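Local coordinates for protein oxidoreductase (Bordetella pertussis, PDB 3Q2K) that binds NADH and UDP-GlcNAcA and probably oxidises this UDP-sugar in the biosynthesis of 2,3-diacetamido-2,3-dideoxy-D-mannuronic acid, at residues 24-29 with 92-97; 224-229 with 352-357. All coordinates share one frame; numbering follows the deposited sequence.

Interaction 1 of 2, residues 24-29 with 92-97; sequences LPITDR and NADALV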
# COMPACT_ATOMS: atom_id res chain seq x y z
N LEU C 24 -14.33 -32.53 37.10
CA LEU C 24 -15.36 -32.25 38.14
C LEU C 24 -14.71 -31.40 39.24
O LEU C 24 -13.50 -31.49 39.42
CB LEU C 24 -15.93 -33.56 38.69
N PRO C 25 -15.47 -30.59 39.98
CA PRO C 25 -14.72 -29.78 40.95
C PRO C 25 -13.96 -30.61 41.98
O PRO C 25 -14.32 -31.75 42.26
CB PRO C 25 -15.80 -28.93 41.62
CG PRO C 25 -17.05 -29.74 41.46
CD PRO C 25 -16.92 -30.42 40.13
N ILE C 26 -12.89 -30.05 42.52
CA ILE C 26 -12.13 -30.72 43.57
C ILE C 26 -12.56 -30.14 44.90
O ILE C 26 -12.15 -29.05 45.34
CB ILE C 26 -10.60 -30.62 43.34
CG1 ILE C 26 -10.21 -31.38 42.06
CG2 ILE C 26 -9.85 -31.23 44.51
CD1 ILE C 26 -8.81 -31.09 41.55
N THR C 27 -13.43 -30.91 45.54
CA THR C 27 -14.17 -30.44 46.70
C THR C 27 -13.83 -31.21 47.98
O THR C 27 -13.93 -30.62 49.05
CB THR C 27 -15.67 -30.42 46.36
OG1 THR C 27 -16.34 -29.46 47.19
CG2 THR C 27 -16.34 -31.78 46.53
N ASP C 28 -13.38 -32.46 47.91
CA ASP C 28 -13.13 -33.22 49.13
C ASP C 28 -11.72 -33.61 49.57
O ASP C 28 -11.57 -34.68 50.17
CB ASP C 28 -14.01 -34.48 49.16
CG ASP C 28 -15.48 -34.17 48.99
OD1 ASP C 28 -16.01 -33.26 49.66
OD2 ASP C 28 -16.10 -34.88 48.16
N ARG C 29 -10.74 -32.75 49.33
CA ARG C 29 -9.32 -33.01 49.60
C ARG C 29 -8.55 -31.84 49.01
O ARG C 29 -8.94 -31.33 47.96
CB ARG C 29 -8.88 -34.25 48.83
CG ARG C 29 -8.79 -34.10 47.31
CD ARG C 29 -8.70 -35.49 46.70
NE ARG C 29 -8.59 -35.56 45.24
CZ ARG C 29 -7.77 -34.80 44.52
NH1 ARG C 29 -7.07 -33.81 45.04
NH2 ARG C 29 -7.66 -34.97 43.21
N ASN C 92 0.74 -37.33 40.02
CA ASN C 92 -0.71 -37.19 40.05
C ASN C 92 -1.25 -35.78 40.28
O ASN C 92 -2.37 -35.64 40.79
CB ASN C 92 -1.28 -38.13 41.12
CG ASN C 92 -1.11 -37.58 42.52
OD1 ASN C 92 -2.07 -37.48 43.28
ND2 ASN C 92 0.10 -37.16 42.86
N ALA C 93 -0.50 -34.73 39.97
CA ALA C 93 -0.95 -33.37 40.28
C ALA C 93 -2.24 -33.04 39.53
O ALA C 93 -2.46 -33.58 38.44
CB ALA C 93 0.13 -32.33 39.98
N ASP C 94 -3.13 -32.25 40.13
CA ASP C 94 -4.43 -31.97 39.51
C ASP C 94 -4.28 -30.88 38.46
O ASP C 94 -5.04 -30.81 37.49
CB ASP C 94 -5.49 -31.49 40.50
CG ASP C 94 -5.80 -32.55 41.54
OD1 ASP C 94 -6.10 -33.69 41.13
OD2 ASP C 94 -5.70 -32.27 42.75
N ALA C 95 -3.25 -30.07 38.69
CA ALA C 95 -2.96 -28.88 37.89
C ALA C 95 -1.46 -28.62 37.84
O ALA C 95 -0.76 -28.66 38.85
CB ALA C 95 -3.67 -27.67 38.50
N LEU C 96 -0.95 -28.32 36.65
CA LEU C 96 0.46 -27.96 36.55
C LEU C 96 0.70 -26.47 36.32
O LEU C 96 0.06 -25.81 35.50
CB LEU C 96 1.09 -28.81 35.45
CG LEU C 96 1.15 -30.17 36.13
CD1 LEU C 96 1.02 -31.27 35.11
CD2 LEU C 96 2.50 -30.23 36.82
N VAL C 97 1.65 -25.94 37.09
CA VAL C 97 1.97 -24.53 36.99
C VAL C 97 3.17 -24.36 36.07
O VAL C 97 4.19 -25.04 36.24
CB VAL C 97 2.31 -23.93 38.37
CG1 VAL C 97 2.88 -22.55 38.14
CG2 VAL C 97 1.07 -23.88 39.25
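Asp94 reaches out from the loop just ahead of strand 95-98 and meets Ile26 and Arg29 with successive atoms of its side chain. Its CB touches the end of the isoleucine, Ile26 CD1, at 3.5 Å, methylene against methyl. One bond further, the same methyl, Ile26 CD1, packs closely against the carboxylate carbon Asp94 CG, at 3.3 Å. Both oxygens at the tip meet Arg29, and OD2 is shared with the backbone N of Arg32, from which it also accepts a hydrogen bond. Asp94 OD1 accepts from Arg29 NH2 at 2.9 Å, and Asp94 OD2 from Arg29 NH1 at 3.1 Å, with a weak extra bond from NH2 to OD2. This is an end-on, two-nitrogen salt bridge: both oxygens are met on their syn sides and both lie in the guanidinium plane, although the two flat groups are turned 26° from each other. The long arginine suits its place because its chain, extended from CG to NE, spans the gap from the N-terminal loop. Ile26 helps here too, laying CG2 on one face of the guanidinium near its rim, so the forked side chain serves both partners. Arg32 NE lies near Arg29 NH1, so the carboxylate probably sits in a locally positive setting, which would favour its charged form. An aspartate is short enough to hold its charge at the N-terminal ends of the two central, neighbouring parallel strands 31-36 and 95-98 of the NAD-binding Rossmann fold.

Interaction 2 of 2, residues 224-229 with 352-357; sequences ESVYAY and LTAIYR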
# COMPACT_ATOMS: atom_id res chain seq x y z
N GLU C 224 -9.46 -1.56 18.65
CA GLU C 224 -9.75 -1.63 17.22
C GLU C 224 -8.46 -1.82 16.43
O GLU C 224 -8.38 -2.69 15.57
CB GLU C 224 -10.49 -0.39 16.72
CG GLU C 224 -10.66 -0.30 15.21
CD GLU C 224 -11.72 0.73 14.82
OE1 GLU C 224 -11.37 1.86 14.43
OE2 GLU C 224 -12.93 0.47 14.91
N SER C 225 -7.45 -1.01 16.73
CA SER C 225 -6.18 -1.19 16.04
C SER C 225 -5.02 -0.50 16.75
O SER C 225 -5.27 0.31 17.65
CB SER C 225 -6.37 -0.68 14.61
OG SER C 225 -6.46 0.73 14.55
N VAL C 226 -3.79 -0.79 16.35
CA VAL C 226 -2.59 -0.18 16.92
C VAL C 226 -1.63 0.24 15.83
O VAL C 226 -1.61 -0.35 14.74
CB VAL C 226 -1.79 -1.10 17.87
CG1 VAL C 226 -2.76 -1.79 18.80
CG2 VAL C 226 -1.01 -2.15 17.09
N TYR C 227 -0.83 1.25 16.13
CA TYR C 227 0.40 1.46 15.35
C TYR C 227 1.57 1.52 16.33
O TYR C 227 1.48 2.20 17.36
CB TYR C 227 0.33 2.77 14.56
CG TYR C 227 1.54 2.87 13.66
CD1 TYR C 227 1.49 2.37 12.37
CD2 TYR C 227 2.77 3.26 14.18
CE1 TYR C 227 2.60 2.41 11.56
CE2 TYR C 227 3.89 3.31 13.37
CZ TYR C 227 3.80 2.86 12.07
OH TYR C 227 4.88 2.88 11.23
N ALA C 228 2.64 0.81 16.02
CA ALA C 228 3.77 0.81 16.96
C ALA C 228 5.11 1.06 16.30
O ALA C 228 5.31 0.66 15.15
CB ALA C 228 3.85 -0.52 17.74
N TYR C 229 6.02 1.68 17.04
CA TYR C 229 7.44 1.71 16.71
C TYR C 229 8.13 0.97 17.86
O TYR C 229 7.86 1.25 19.03
CB TYR C 229 7.98 3.14 16.73
CG TYR C 229 7.43 4.14 15.73
CD1 TYR C 229 7.96 4.20 14.45
CD2 TYR C 229 6.48 5.07 16.10
CE1 TYR C 229 7.52 5.14 13.54
CE2 TYR C 229 6.01 6.00 15.19
CZ TYR C 229 6.56 6.04 13.93
OH TYR C 229 6.08 6.95 13.02
N LEU C 352 -0.27 -7.84 21.73
CA LEU C 352 1.18 -7.88 21.62
C LEU C 352 1.47 -8.28 20.19
O LEU C 352 2.42 -7.76 19.61
CB LEU C 352 1.83 -8.93 22.54
CG LEU C 352 1.51 -8.72 24.02
CD1 LEU C 352 1.93 -9.94 24.83
CD2 LEU C 352 2.18 -7.45 24.52
N THR C 353 0.72 -9.24 19.66
CA THR C 353 1.02 -9.69 18.30
C THR C 353 0.83 -8.51 17.35
O THR C 353 1.66 -8.23 16.48
CB THR C 353 0.11 -10.87 17.87
OG1 THR C 353 0.28 -11.96 18.77
CG2 THR C 353 0.49 -11.41 16.49
N ALA C 354 -0.26 -7.78 17.54
CA ALA C 354 -0.56 -6.64 16.67
C ALA C 354 0.53 -5.58 16.78
O ALA C 354 1.06 -5.06 15.79
CB ALA C 354 -1.95 -6.06 17.03
N ILE C 355 0.89 -5.25 18.02
CA ILE C 355 2.03 -4.36 18.23
C ILE C 355 3.34 -4.84 17.61
O ILE C 355 4.03 -4.04 16.98
CB ILE C 355 2.28 -4.14 19.72
CG1 ILE C 355 1.16 -3.25 20.26
CG2 ILE C 355 3.68 -3.56 19.94
CD1 ILE C 355 1.24 -3.26 21.75
N TYR C 356 3.69 -6.12 17.70
CA TYR C 356 4.93 -6.62 17.10
C TYR C 356 4.84 -6.68 15.58
O TYR C 356 5.83 -6.40 14.92
CB TYR C 356 5.31 -8.01 17.62
CG TYR C 356 6.03 -8.00 18.95
CD1 TYR C 356 6.22 -6.79 19.62
CD2 TYR C 356 6.43 -9.17 19.58
CE1 TYR C 356 6.85 -6.76 20.87
CE2 TYR C 356 7.05 -9.14 20.83
CZ TYR C 356 7.28 -7.93 21.46
OH TYR C 356 7.94 -7.84 22.68
N ARG C 357 3.68 -7.03 15.02
CA ARG C 357 3.57 -6.97 13.57
C ARG C 357 3.59 -5.53 13.07
O ARG C 357 4.13 -5.29 11.98
CB ARG C 357 2.28 -7.60 13.03
CG ARG C 357 2.15 -9.10 13.26
CD ARG C 357 0.90 -9.70 12.64
NE ARG C 357 0.87 -11.12 12.98
CZ ARG C 357 -0.23 -11.85 12.93
NH1 ARG C 357 -1.34 -11.24 12.54
NH2 ARG C 357 -0.24 -13.13 13.27
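Val226 CG2 lies over one face of the flat peptide group that joins Ala354 to Ile355, 3.8 Å from both Ala354 C and Ile355 N. Beyond the strand, on the side turned away from the helix, the Tyr229 ring carries Tyr227 CE2 over the centre of one face, and Tyr227 itself stacks on Tyr227 of the second subunit. Alternation along the strand separates the two roles: Val226 and Ala228 point to the helix, while Ser225, Tyr227 and Tyr229 point away from it, on the side where the second subunit packs and the Tyr229 hydroxyl hydrogen-bonds with Ser225 OG of that chain. This is the layered build of the C-terminal alpha/beta domain, with helix 342-361 packed on one face of a mixed sheet whose other face here meets a partner chain. The axes of segments 224-229 and 352-357 approach to 7.2 Å and cross at -47°. Such a close approach suits small residues: Ala228 CB can come within 3.6 Å of Ile355 O and 3.8 Å of Ile355 CG2. With CG2 anti to its backbone N and CG1 beside that N, Ile355 divides its two branches between two strand residues, sending CG2 to Ala228 and CG1 to Val226 CG2, 4.0 Å away. Ala354 CB stands equally far from that valine methyl. Just past Arg357, Ser358 OG bonds to the backbone N of Ala228, and at the strand's beginning Glu224 and Ser225 form a classic beta bulge opposite Arg248.

Interaction 1 closes before interaction 2 opens along the chain, and each belongs to a different half of the enzyme. The 24-29/92-97 contact ties the N-terminal loop to the parallel sheet of the Rossmann fold, whereas 224-229/352-357 joins a strand of the mixed sheet to the long helix near the C terminus. Their centres are 38 Å apart, on opposite sides of the chain's centre, with nearest atoms about 18 Å apart. They have no element in common: one uses strand 95-98, the other strand 223-231 and helix 342-361. One is a largely polar surface contact without a neighbouring subunit; the other is buried and apolar, backed by a second subunit. Both lie away from the NADH and UDP-sugar sites.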